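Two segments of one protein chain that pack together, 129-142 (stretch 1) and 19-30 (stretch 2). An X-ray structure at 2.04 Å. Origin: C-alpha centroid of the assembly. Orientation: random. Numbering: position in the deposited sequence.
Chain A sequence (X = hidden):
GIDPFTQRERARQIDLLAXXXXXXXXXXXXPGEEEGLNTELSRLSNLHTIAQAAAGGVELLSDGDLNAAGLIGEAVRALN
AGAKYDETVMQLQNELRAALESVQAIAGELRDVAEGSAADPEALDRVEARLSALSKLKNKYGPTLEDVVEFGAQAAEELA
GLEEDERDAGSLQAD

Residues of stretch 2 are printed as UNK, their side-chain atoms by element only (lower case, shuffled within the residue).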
# COMPACT_ATOMS: atom_id res chain seq x y z
N ALA A 129 -37.56 4.27 12.53
CA ALA A 129 -38.93 4.06 12.07
C ALA A 129 -39.95 4.80 12.95
O ALA A 129 -40.92 5.35 12.45
CB ALA A 129 -39.25 2.58 12.00
N ARG A 130 -39.72 4.80 14.27
CA ARG A 130 -40.62 5.51 15.18
C ARG A 130 -40.51 7.01 14.97
O ARG A 130 -41.52 7.72 14.91
CB ARG A 130 -40.31 5.16 16.64
CG ARG A 130 -41.25 5.82 17.66
CD ARG A 130 -42.70 5.33 17.51
NE ARG A 130 -43.62 5.98 18.44
CZ ARG A 130 -44.95 5.91 18.35
NH1 ARG A 130 -45.52 5.22 17.36
NH2 ARG A 130 -45.72 6.53 19.24
N LEU A 131 -39.27 7.50 14.87
CA LEU A 131 -39.02 8.92 14.66
C LEU A 131 -39.61 9.40 13.34
O LEU A 131 -40.12 10.52 13.24
CB LEU A 131 -37.51 9.20 14.70
CG LEU A 131 -36.87 9.11 16.08
CD1 LEU A 131 -35.35 9.16 16.00
CD2 LEU A 131 -37.41 10.23 16.96
N SER A 132 -39.53 8.54 12.33
CA SER A 132 -40.10 8.86 11.03
C SER A 132 -41.62 8.93 11.10
O SER A 132 -42.23 9.79 10.46
CB SER A 132 -39.69 7.81 9.99
OG SER A 132 -40.37 8.04 8.76
N ALA A 133 -42.22 8.03 11.87
CA ALA A 133 -43.68 8.02 12.00
C ALA A 133 -44.15 9.28 12.73
O ALA A 133 -45.15 9.89 12.35
CB ALA A 133 -44.15 6.76 12.72
N LEU A 134 -43.41 9.67 13.77
CA LEU A 134 -43.74 10.88 14.52
C LEU A 134 -43.54 12.13 13.66
O LEU A 134 -44.35 13.07 13.73
CB LEU A 134 -42.93 10.96 15.82
CG LEU A 134 -43.22 9.88 16.87
CD1 LEU A 134 -42.21 9.91 18.01
CD2 LEU A 134 -44.66 10.02 17.40
N SER A 135 -42.48 12.15 12.86
CA SER A 135 -42.19 13.27 11.96
C SER A 135 -43.29 13.47 10.92
O SER A 135 -43.69 14.60 10.62
CB SER A 135 -40.85 13.07 11.24
OG SER A 135 -39.77 13.22 12.13
N LYS A 136 -43.76 12.37 10.34
CA LYS A 136 -44.84 12.45 9.36
C LYS A 136 -46.09 13.09 9.97
O LYS A 136 -46.77 13.89 9.31
CB LYS A 136 -45.16 11.06 8.80
CG LYS A 136 -44.00 10.43 8.04
CD LYS A 136 -44.37 9.07 7.46
CE LYS A 136 -43.22 8.47 6.66
NZ LYS A 136 -43.58 7.15 6.08
N LEU A 137 -46.39 12.76 11.23
CA LEU A 137 -47.53 13.35 11.94
C LEU A 137 -47.35 14.84 12.20
O LEU A 137 -48.28 15.63 12.04
CB LEU A 137 -47.79 12.63 13.27
CG LEU A 137 -48.45 11.26 13.20
CD1 LEU A 137 -48.87 10.81 14.59
CD2 LEU A 137 -49.66 11.31 12.27
N LYS A 138 -46.14 15.22 12.63
CA LYS A 138 -45.83 16.62 12.90
C LYS A 138 -45.88 17.46 11.62
O LYS A 138 -46.23 18.64 11.66
CB LYS A 138 -44.47 16.74 13.60
CG LYS A 138 -44.41 16.01 14.96
CD LYS A 138 -43.19 16.41 15.79
CE LYS A 138 -41.90 15.87 15.21
NZ LYS A 138 -40.72 16.28 16.04
N ASN A 139 -45.54 16.85 10.49
CA ASN A 139 -45.60 17.54 9.19
C ASN A 139 -47.02 17.86 8.72
O ASN A 139 -47.22 18.75 7.89
CB ASN A 139 -44.87 16.72 8.12
CG ASN A 139 -43.35 16.80 8.26
OD1 ASN A 139 -42.81 17.72 8.87
ND2 ASN A 139 -42.65 15.83 7.67
N LYS A 140 -48.00 17.14 9.26
CA LYS A 140 -49.40 17.38 8.91
C LYS A 140 -50.16 18.12 10.01
O LYS A 140 -50.97 19.00 9.73
CB LYS A 140 -50.12 16.05 8.62
CG LYS A 140 -49.47 15.19 7.54
CD LYS A 140 -50.22 13.87 7.38
CE LYS A 140 -49.54 12.96 6.37
NZ LYS A 140 -50.23 11.64 6.26
N TYR A 141 -49.89 17.76 11.26
CA TYR A 141 -50.71 18.21 12.38
C TYR A 141 -49.92 18.95 13.46
O TYR A 141 -50.49 19.29 14.51
CB TYR A 141 -51.39 17.00 13.03
CG TYR A 141 -52.05 16.04 12.06
CD1 TYR A 141 -53.18 16.41 11.36
CD2 TYR A 141 -51.55 14.76 11.88
CE1 TYR A 141 -53.80 15.54 10.48
CE2 TYR A 141 -52.16 13.87 11.01
CZ TYR A 141 -53.28 14.28 10.30
OH TYR A 141 -53.90 13.41 9.43
N GLY A 142 -48.63 19.19 13.21
CA GLY A 142 -47.70 19.69 14.22
C GLY A 142 -47.86 21.16 14.55
O GLY A 142 -48.96 21.70 14.43
N UNK A 19 -60.68 10.15 9.07
CA UNK A 19 -59.39 9.71 8.55
C UNK A 19 -58.23 10.30 9.34
O UNK A 19 -57.24 9.62 9.63
c UNK A 19 -55.30 9.59 5.50
c UNK A 19 -55.63 10.74 6.19
c UNK A 19 -56.91 10.90 6.69
c UNK A 19 -56.25 8.60 5.31
c UNK A 19 -57.53 8.76 5.82
c UNK A 19 -57.87 9.91 6.51
c UNK A 19 -59.26 10.09 7.06
N UNK A 20 -58.34 11.57 9.68
CA UNK A 20 -57.31 12.24 10.45
C UNK A 20 -57.19 11.67 11.87
O UNK A 20 -56.09 11.44 12.37
n UNK A 20 -57.18 16.57 8.04
c UNK A 20 -57.55 13.75 10.47
c UNK A 20 -57.21 14.41 9.14
c UNK A 20 -57.69 15.84 9.04
o UNK A 20 -58.50 16.30 9.84
N UNK A 21 -58.34 11.42 12.49
CA UNK A 21 -58.38 10.83 13.83
C UNK A 21 -57.77 9.43 13.84
O UNK A 21 -56.98 9.09 14.72
c UNK A 21 -59.83 10.77 14.37
c UNK A 21 -60.33 12.18 14.69
c UNK A 21 -59.93 9.85 15.58
N UNK A 22 -58.14 8.62 12.85
CA UNK A 22 -57.59 7.28 12.70
C UNK A 22 -56.07 7.34 12.53
O UNK A 22 -55.35 6.59 13.19
c UNK A 22 -58.22 6.56 11.51
c UNK A 22 -57.78 5.12 11.34
n UNK A 22 -58.47 3.10 10.18
o UNK A 22 -58.98 5.08 9.26
c UNK A 22 -58.46 4.42 10.17
N UNK A 23 -55.59 8.22 11.65
CA UNK A 23 -54.16 8.31 11.38
C UNK A 23 -53.35 8.58 12.65
O UNK A 23 -52.36 7.91 12.92
c UNK A 23 -52.00 10.47 8.93
o UNK A 23 -50.97 10.28 8.25
c UNK A 23 -53.83 9.39 10.34
c UNK A 23 -52.35 9.45 10.00
o UNK A 23 -52.75 11.46 8.76
N UNK A 24 -53.79 9.57 13.41
CA UNK A 24 -53.14 9.93 14.67
C UNK A 24 -53.24 8.82 15.72
O UNK A 24 -52.28 8.55 16.45
c UNK A 24 -53.34 12.42 14.33
c UNK A 24 -54.17 13.69 14.56
c UNK A 24 -53.35 11.46 16.68
c UNK A 24 -53.75 11.24 15.22
N UNK A 25 -54.39 8.17 15.79
CA UNK A 25 -54.61 7.17 16.83
C UNK A 25 -53.81 5.91 16.58
O UNK A 25 -53.36 5.25 17.52
o UNK A 25 -56.85 8.03 17.16
c UNK A 25 -56.11 6.85 16.95
N UNK A 26 -53.63 5.56 15.31
CA UNK A 26 -52.86 4.37 14.96
C UNK A 26 -51.39 4.49 15.35
O UNK A 26 -50.74 3.49 15.65
c UNK A 26 -53.00 4.04 13.47
o UNK A 26 -55.52 2.63 11.22
c UNK A 26 -54.37 3.51 13.10
o UNK A 26 -53.66 3.73 10.84
c UNK A 26 -54.53 3.27 11.61
N UNK A 27 -50.87 5.71 15.34
CA UNK A 27 -49.48 5.96 15.70
C UNK A 27 -49.35 6.19 17.20
O UNK A 27 -48.34 5.85 17.82
c UNK A 27 -48.93 6.89 13.43
c UNK A 27 -48.91 7.17 14.93
c UNK A 27 -47.50 7.50 15.40
N UNK A 28 -50.39 6.78 17.78
CA UNK A 28 -50.47 7.03 19.21
C UNK A 28 -49.27 7.82 19.75
O UNK A 28 -48.52 7.32 20.59
o UNK A 28 -50.80 5.94 21.35
c UNK A 28 -50.63 5.70 19.97
N UNK A 29 -49.10 9.06 19.27
CA UNK A 29 -47.99 9.91 19.70
C UNK A 29 -48.04 10.24 21.19
O UNK A 29 -49.09 10.62 21.71
c UNK A 29 -48.18 11.18 18.86
c UNK A 29 -49.96 9.73 18.27
c UNK A 29 -49.63 11.17 18.47
N UNK A 30 -46.91 10.09 21.86
CA UNK A 30 -46.81 10.36 23.29
C UNK A 30 -45.84 11.50 23.53
O UNK A 30 -44.63 11.29 23.59
c UNK A 30 -46.10 9.33 25.50
c UNK A 30 -46.36 9.09 24.02
o UNK A 30 -45.32 8.56 26.09
o UNK A 30 -46.67 10.28 26.08

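Stretch 2 enters as a helix and runs nearly antiparallel to the helix of stretch 1, at 153° between their directions and 10.8 Å at closest approach. Position 19 carries seven side-chain carbons, one of them leading to a six-membered ring with no heteroatom. No side-chain atom comes within 4 Å of stretch 1, and the residue is Phe19.

Position 20 has three carbons in a row, the third bearing one oxygen and one nitrogen, as in a side-chain amide. The middle carbon lies 3.5 Å from Tyr141 OH, at the edge of the tyrosine ring; this is Gln20. At position 21 a single carbon forks into two more, and the CA-to-CB bond points away from stretch 1, giving Val21. Position 22 repeats the three-carbon chain ending in one oxygen and one nitrogen; this is Gln22, out of reach of the other helix.

Position 23 also has three carbons, but the third carries two oxygens. One oxygen is 2.4 Å from Tyr141 OH and the other 2.5 Å from Lys140 NZ, as suits a carboxylate with a hydroxyl and an amine as donors. The residue is Glu23: OE1 accepts the very short hydrogen bond from the tyrosine, while OE2 forms the salt bridge with the lysine. Its extended chain (chi1 and chi2 both t) carries the carboxylate across to both.

Position 24 has four carbons, forked at the first with one arm two carbons long. The terminal carbon of the long arm sits over one face of the Tyr141 ring, 4.0 Å from the centroid and 13° off the normal, a CH-pi contact; the carbon before it is 3.8 Å from Tyr141 CE2. The residue is Ile24.

Position 25 has one carbon and one oxygen, hence Ser25, which turns from the interface and bonds its OG to Val21 O at 2.7 Å. Position 26, three carbons ending in two oxygens, is Glu26, also out of reach. At position 27 one carbon carries two others, all apolar, set as a knob among Arg130, Ala133, Leu134 and Leu137, with CB 3.7 Å from Leu137 CD1; this is Val27.

Position 28 holds one carbon and one oxygen, its CB pointing away; Ser28 is the first residue to leave helical phi/psi, with positive phi. At position 29 three carbons close a ring onto the backbone nitrogen; the middle one is 4.0 Å from Leu137 CD1, and CB is 4.0 Å from Leu134 CD2. This is Pro29. Position 30, two carbons with two oxygens on the second, is Asp30, whose side chain leads away.

The contact thus has an apolar middle with polar ties at both ends. Leu137 packs against Ile24, Val27 and Pro29, while Glu23 joins Lys140 and Tyr141. At the other end, the Arg130 guanidinium uses its edge to reach the backbone carbonyls of Val27 and Ser28: NH1 and NH2 donate to Val27 O at 2.9 and 3.1 Å, and NH2 bonds weakly to Ser28 O at 3.2 Å.

Stretch 2 (19-30) FQVQEISEVSPD
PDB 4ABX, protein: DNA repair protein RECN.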